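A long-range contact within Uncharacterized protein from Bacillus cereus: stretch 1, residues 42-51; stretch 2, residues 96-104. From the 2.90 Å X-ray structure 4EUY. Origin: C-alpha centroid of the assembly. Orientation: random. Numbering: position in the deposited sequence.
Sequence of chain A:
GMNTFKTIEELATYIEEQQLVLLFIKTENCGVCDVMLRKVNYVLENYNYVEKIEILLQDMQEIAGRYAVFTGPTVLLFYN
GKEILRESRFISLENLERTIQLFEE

Stretch 1 (42-51) YVLENYNYVE
Stretch 2 (96-104) LERTIQLFE

Two segments pack together here, burying 464 Å² between them; touching residues are at least 50 positions apart. Stretch 1 continues a helix that began earlier in the chain, then passes through a type I turn from Tyr47 to Val50 and enters a strand; stretch 2 continues a helix, begun earlier in the chain, through Gln101 and ends in a type I turn from Gln101 to Glu104. The register is set by CA distances of 6.9 Å from Val43 to Glu97 and 8.0 Å from Tyr47 to Ile100.

Along stretch 2, Glu97 makes the first direct contact. Its CA-CB bond points sideways, but an extended side chain (chi1 t, chi2 t) carries the carboxylate to stretch 1, where Tyr47 OH donates a short hydrogen bond of 2.5 Å to Glu97 OE2, near the plane of the ring. Val43 CG2 (chi1 t) lies 3.8 Å from Glu97 OE1.

Arg98 points away and Thr99 is out of reach, so the helix next presents Ile100, buried, with chi1 m and chi2 t. Ile100 CD1 reaches Leu44 CD2 (chi1 m, chi2 t; 4.1 Å) and Val43 CG1 (4.3 Å). Ile100 CG2 lies over one face of the Tyr47 ring, 4.2 Å from the centroid and 25° off the normal, a CH-pi contact, and also touches Val50 CG2 (chi1 t) at 3.9 Å and Tyr49 CZ at 3.8 Å. An aliphatic residue suits this nonpolar setting; Tyr47 (chi1 m) offers Ile100 a ring face and Glu97 a hydroxyl.

Gln101 is exposed; Gln101 NE2 is 3.3 Å from Tyr47 OH, but the angle is too poor for a hydrogen bond.

Beyond the helix, the Phe103 CA-CB bond (chi1 m) points toward stretch 1, putting Phe103 CB 3.8 Å from Tyr49 CE1, while the side chain's end leads away. Tyr49 (chi1 p) combines this apolar packing with a polar tip: Tyr49 OH donates to Ile100 O at 2.9 Å.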

ATOM      1  N   TYR A  42       9.852   4.706   0.515  1.00 92.76           N
ATOM      2  CA  TYR A  42      10.634   5.896   0.255  1.00102.67           C
ATOM      3  C   TYR A  42       9.682   7.072   0.093  1.00100.82           C
ATOM      4  O   TYR A  42       9.745   8.062   0.825  1.00103.87           O
ATOM      5  CB  TYR A  42      11.481   5.703  -1.007  1.00108.86           C
ATOM      6  CG  TYR A  42      12.398   6.866  -1.299  1.00123.98           C
ATOM      7  CD1 TYR A  42      13.228   7.398  -0.296  1.00135.19           C
ATOM      8  CD2 TYR A  42      12.454   7.445  -2.574  1.00129.65           C
ATOM      9  CE1 TYR A  42      14.070   8.476  -0.546  1.00143.76           C
ATOM     10  CE2 TYR A  42      13.300   8.524  -2.833  1.00140.12           C
ATOM     11  CZ  TYR A  42      14.105   9.033  -1.816  1.00146.73           C
ATOM     12  OH  TYR A  42      14.953  10.091  -2.057  1.00160.12           O
ATOM     13  N   VAL A  43       8.771   6.935  -0.855  1.00 94.81           N
ATOM     14  CA  VAL A  43       7.699   7.893  -1.016  1.00 93.07           C
ATOM     15  C   VAL A  43       7.048   8.241   0.324  1.00 94.54           C
ATOM     16  O   VAL A  43       6.884   9.418   0.665  1.00101.04           O
ATOM     17  CB  VAL A  43       6.614   7.347  -1.951  1.00 85.17           C
ATOM     18  CG1 VAL A  43       5.327   8.125  -1.732  1.00 85.26           C
ATOM     19  CG2 VAL A  43       7.082   7.421  -3.397  1.00 84.32           C
ATOM     20  N   LEU A  44       6.701   7.216   1.090  1.00 89.72           N
ATOM     21  CA  LEU A  44       5.977   7.426   2.329  1.00 90.69           C
ATOM     22  C   LEU A  44       6.798   8.136   3.378  1.00 96.42           C
ATOM     23  O   LEU A  44       6.248   8.567   4.372  1.00 98.51           O
ATOM     24  CB  LEU A  44       5.515   6.095   2.893  1.00 87.38           C
ATOM     25  CG  LEU A  44       4.475   5.387   2.042  1.00 81.06           C
ATOM     26  CD1 LEU A  44       4.263   4.011   2.624  1.00 79.36           C
ATOM     27  CD2 LEU A  44       3.184   6.173   2.032  1.00 81.27           C
ATOM     28  N   GLU A  45       8.108   8.243   3.187  1.00101.17           N
ATOM     29  CA  GLU A  45       8.895   9.088   4.065  1.00112.47           C
ATOM     30  C   GLU A  45       8.247  10.474   4.171  1.00114.61           C
ATOM     31  O   GLU A  45       8.110  11.017   5.257  1.00116.92           O
ATOM     32  CB  GLU A  45      10.341   9.226   3.573  1.00123.90           C
ATOM     33  CG  GLU A  45      11.178   7.950   3.670  1.00128.80           C
ATOM     34  CD  GLU A  45      12.686   8.183   3.498  1.00142.61           C
ATOM     35  OE1 GLU A  45      13.103   8.809   2.491  1.00151.22           O
ATOM     36  OE2 GLU A  45      13.472   7.731   4.370  1.00151.23           O
ATOM     37  N   ASN A  46       7.804  11.017   3.042  1.00113.88           N
ATOM     38  CA  ASN A  46       7.342  12.409   2.980  1.00120.19           C
ATOM     39  C   ASN A  46       5.910  12.637   3.449  1.00115.91           C
ATOM     40  O   ASN A  46       5.448  13.775   3.456  1.00120.66           O
ATOM     41  CB  ASN A  46       7.426  12.960   1.546  1.00124.97           C
ATOM     42  CG  ASN A  46       8.713  12.577   0.819  1.00128.08           C
ATOM     43  OD1 ASN A  46       8.808  11.504   0.158  1.00118.67           O
ATOM     44  ND2 ASN A  46       9.699  13.485   0.882  1.00134.47           N
ATOM     45  N   TYR A  47       5.208  11.574   3.819  1.00110.04           N
ATOM     46  CA  TYR A  47       3.784  11.660   4.115  1.00109.98           C
ATOM     47  C   TYR A  47       3.488  10.873   5.385  1.00114.34           C
ATOM     48  O   TYR A  47       3.163   9.676   5.339  1.00120.94           O
ATOM     49  CB  TYR A  47       2.952  11.141   2.916  1.00103.34           C
ATOM     50  CG  TYR A  47       3.319  11.790   1.582  1.00102.70           C
ATOM     51  CD1 TYR A  47       2.866  13.057   1.258  1.00106.63           C
ATOM     52  CD2 TYR A  47       4.139  11.144   0.662  1.00100.65           C
ATOM     53  CE1 TYR A  47       3.216  13.672   0.067  1.00106.85           C
ATOM     54  CE2 TYR A  47       4.486  11.752  -0.537  1.00102.30           C
ATOM     55  CZ  TYR A  47       4.024  13.022  -0.818  1.00104.50           C
ATOM     56  OH  TYR A  47       4.356  13.654  -1.987  1.00106.56           O
ATOM     57  N   ASN A  48       3.613  11.559   6.510  1.00124.09           N
ATOM     58  CA  ASN A  48       3.399  11.001   7.850  1.00129.67           C
ATOM     59  C   ASN A  48       1.962  10.463   8.050  1.00126.36           C
ATOM     60  O   ASN A  48       1.747   9.441   8.722  1.00130.09           O
ATOM     61  CB  ASN A  48       3.726  12.097   8.906  1.00142.73           C
ATOM     62  N   TYR A  49       0.994  11.150   7.437  1.00124.00           N
ATOM     63  CA  TYR A  49      -0.452  10.863   7.607  1.00121.58           C
ATOM     64  C   TYR A  49      -0.992   9.646   6.865  1.00110.57           C
ATOM     65  O   TYR A  49      -2.216   9.414   6.847  1.00108.70           O
ATOM     66  CB  TYR A  49      -1.301  12.090   7.197  1.00127.51           C
ATOM     67  CG  TYR A  49      -1.251  12.490   5.717  1.00121.67           C
ATOM     68  CD1 TYR A  49      -2.156  11.972   4.804  1.00114.73           C
ATOM     69  CD2 TYR A  49      -0.318  13.431   5.257  1.00124.83           C
ATOM     70  CE1 TYR A  49      -2.107  12.346   3.465  1.00115.71           C
ATOM     71  CE2 TYR A  49      -0.268  13.821   3.928  1.00122.36           C
ATOM     72  CZ  TYR A  49      -1.159  13.275   3.027  1.00118.76           C
ATOM     73  OH  TYR A  49      -1.110  13.652   1.691  1.00119.11           O
ATOM     74  N   VAL A  50      -0.095   8.903   6.226  1.00102.87           N
ATOM     75  CA  VAL A  50      -0.451   7.620   5.663  1.00 94.44           C
ATOM     76  C   VAL A  50       0.012   6.534   6.586  1.00 91.33           C
ATOM     77  O   VAL A  50       1.122   6.581   7.138  1.00 89.58           O
ATOM     78  CB  VAL A  50       0.165   7.424   4.298  1.00 89.17           C
ATOM     79  CG1 VAL A  50      -0.323   6.115   3.685  1.00 81.83           C
ATOM     80  CG2 VAL A  50      -0.197   8.639   3.458  1.00 89.92           C
ATOM     81  N   GLU A  51      -0.885   5.579   6.763  1.00 89.73           N
ATOM     82  CA  GLU A  51      -0.607   4.428   7.569  1.00 92.52           C
ATOM     83  C   GLU A  51      -0.393   3.232   6.674  1.00 87.32           C
ATOM     84  O   GLU A  51      -1.214   2.917   5.806  1.00 86.94           O
ATOM     85  CB  GLU A  51      -1.742   4.158   8.546  1.00 96.82           C
ATOM     86  CG  GLU A  51      -1.834   2.690   8.941  1.00 97.93           C
ATOM     87  CD  GLU A  51      -2.315   2.441  10.371  1.00104.11           C
ATOM     88  OE1 GLU A  51      -2.994   3.367  10.921  1.00104.87           O
ATOM     89  OE2 GLU A  51      -2.007   1.300  10.902  1.00100.70           O
ATOM     90  N   LEU A  96       0.816   6.797  -7.224  1.00 76.57           N
ATOM     91  CA  LEU A  96       0.663   6.659  -5.786  1.00 75.72           C
ATOM     92  C   LEU A  96       0.854   8.020  -5.120  1.00 76.42           C
ATOM     93  O   LEU A  96       0.012   8.482  -4.330  1.00 76.94           O
ATOM     94  CB  LEU A  96       1.629   5.610  -5.229  1.00 75.76           C
ATOM     95  CG  LEU A  96       1.528   5.360  -3.706  1.00 80.55           C
ATOM     96  CD1 LEU A  96       0.180   4.793  -3.255  1.00 80.66           C
ATOM     97  CD2 LEU A  96       2.665   4.469  -3.227  1.00 81.65           C
ATOM     98  N   GLU A  97       1.933   8.686  -5.481  1.00 76.78           N
ATOM     99  CA  GLU A  97       2.263   9.910  -4.792  1.00 82.90           C
ATOM    100  C   GLU A  97       1.238  11.014  -5.031  1.00 81.86           C
ATOM    101  O   GLU A  97       0.803  11.688  -4.083  1.00 80.59           O
ATOM    102  CB  GLU A  97       3.655  10.397  -5.161  1.00 88.68           C
ATOM    103  CG  GLU A  97       4.057  11.616  -4.333  1.00 98.12           C
ATOM    104  CD  GLU A  97       5.575  11.810  -4.230  1.00107.74           C
ATOM    105  OE1 GLU A  97       6.337  10.906  -4.671  1.00106.77           O
ATOM    106  OE2 GLU A  97       6.010  12.873  -3.710  1.00115.94           O
ATOM    107  N   ARG A  98       0.843  11.175  -6.288  1.00 79.63           N
ATOM    108  CA  ARG A  98      -0.038  12.284  -6.637  1.00 82.53           C
ATOM    109  C   ARG A  98      -1.328  11.991  -5.932  1.00 79.95           C
ATOM    110  O   ARG A  98      -1.924  12.868  -5.323  1.00 83.16           O
ATOM    111  CB  ARG A  98      -0.230  12.434  -8.136  1.00 84.60           C
ATOM    112  CG  ARG A  98       1.092  12.348  -8.912  1.00 90.20           C
ATOM    113  CD  ARG A  98       0.966  12.726 -10.382  1.00 97.32           C
ATOM    114  NE  ARG A  98       0.566  14.134 -10.467  1.00106.54           N
ATOM    115  CZ  ARG A  98       0.520  14.857 -11.584  1.00115.86           C
ATOM    116  NH1 ARG A  98       0.137  16.140 -11.522  1.00122.47           N
ATOM    117  NH2 ARG A  98       0.854  14.309 -12.755  1.00118.81           N
ATOM    118  N   THR A  99      -1.717  10.725  -5.916  1.00 76.55           N
ATOM    119  CA  THR A  99      -2.953  10.387  -5.245  1.00 75.24           C
ATOM    120  C   THR A  99      -2.865  10.728  -3.794  1.00 77.87           C
ATOM    121  O   THR A  99      -3.768  11.367  -3.256  1.00 80.26           O
ATOM    122  CB  THR A  99      -3.295   8.934  -5.388  1.00 71.36           C
ATOM    123  OG1 THR A  99      -3.230   8.640  -6.779  1.00 70.93           O
ATOM    124  CG2 THR A  99      -4.730   8.677  -4.839  1.00 72.02           C
ATOM    125  N   ILE A 100      -1.763  10.351  -3.157  1.00 78.26           N
ATOM    126  CA  ILE A 100      -1.644  10.671  -1.738  1.00 82.98           C
ATOM    127  C   ILE A 100      -1.763  12.187  -1.549  1.00 87.83           C
ATOM    128  O   ILE A 100      -2.472  12.677  -0.664  1.00 89.54           O
ATOM    129  CB  ILE A 100      -0.322  10.206  -1.135  1.00 85.55           C
ATOM    130  CG1 ILE A 100      -0.248   8.653  -1.117  1.00 83.04           C
ATOM    131  CG2 ILE A 100      -0.193  10.821   0.258  1.00 91.79           C
ATOM    132  CD1 ILE A 100       1.140   8.087  -0.917  1.00 84.09           C
ATOM    133  N   GLN A 101      -1.098  12.910  -2.444  1.00 88.31           N
ATOM    134  CA  GLN A 101      -1.029  14.333  -2.365  1.00 93.61           C
ATOM    135  C   GLN A 101      -2.403  14.952  -2.358  1.00 95.79           C
ATOM    136  O   GLN A 101      -2.588  16.041  -1.815  1.00102.15           O
ATOM    137  CB  GLN A 101      -0.184  14.869  -3.510  1.00 95.65           C
ATOM    138  CG  GLN A 101       1.290  14.827  -3.177  1.00100.42           C
ATOM    139  CD  GLN A 101       2.170  15.144  -4.356  1.00105.04           C
ATOM    140  OE1 GLN A 101       1.906  14.712  -5.461  1.00105.97           O
ATOM    141  NE2 GLN A 101       3.236  15.890  -4.122  1.00115.06           N
ATOM    142  N   LEU A 102      -3.389  14.264  -2.912  1.00 92.37           N
ATOM    143  CA  LEU A 102      -4.705  14.869  -2.975  1.00 97.37           C
ATOM    144  C   LEU A 102      -5.237  14.989  -1.589  1.00102.62           C
ATOM    145  O   LEU A 102      -6.271  15.605  -1.413  1.00109.81           O
ATOM    146  CB  LEU A 102      -5.692  14.025  -3.750  1.00 95.19           C
ATOM    147  CG  LEU A 102      -5.674  14.222  -5.240  1.00 96.83           C
ATOM    148  CD1 LEU A 102      -4.541  13.421  -5.861  1.00 93.79           C
ATOM    149  CD2 LEU A 102      -7.030  13.777  -5.744  1.00 98.93           C
ATOM    150  N   PHE A 103      -4.500  14.497  -0.618  1.00107.06           N
ATOM    151  CA  PHE A 103      -4.883  14.695   0.749  1.00114.70           C
ATOM    152  C   PHE A 103      -4.029  15.623   1.629  1.00125.04           C
ATOM    153  O   PHE A 103      -4.235  15.819   2.810  1.00129.19           O
ATOM    154  CB  PHE A 103      -5.064  13.318   1.332  1.00112.56           C
ATOM    155  CG  PHE A 103      -6.127  12.534   0.649  1.00107.01           C
ATOM    156  CD1 PHE A 103      -7.449  12.694   0.985  1.00108.99           C
ATOM    157  CD2 PHE A 103      -5.801  11.654  -0.344  1.00100.39           C
ATOM    158  CE1 PHE A 103      -8.432  11.974   0.355  1.00106.55           C
ATOM    159  CE2 PHE A 103      -6.778  10.926  -0.976  1.00 99.02           C
ATOM    160  CZ  PHE A 103      -8.097  11.089  -0.628  1.00101.67           C
ATOM    161  N   GLU A 104      -3.053  16.227   0.977  1.00134.44           N
ATOM    162  CA  GLU A 104      -2.213  17.166   1.665  1.00150.74           C
ATOM    163  C   GLU A 104      -2.926  17.468   2.962  1.00160.93           C
ATOM    164  O   GLU A 104      -2.373  18.106   3.850  1.00165.90           O
ATOM    165  CB  GLU A 104      -2.055  18.433   0.843  1.00157.00           C
ATOM    166  CG  GLU A 104      -1.982  19.698   1.680  1.00168.89           C
ATOM    167  CD  GLU A 104      -2.444  20.937   0.933  1.00174.96           C
ATOM    168  OE1 GLU A 104      -3.352  21.630   1.437  1.00175.33           O
ATOM    169  OE2 GLU A 104      -1.897  21.225  -0.152  1.00175.03           O
TER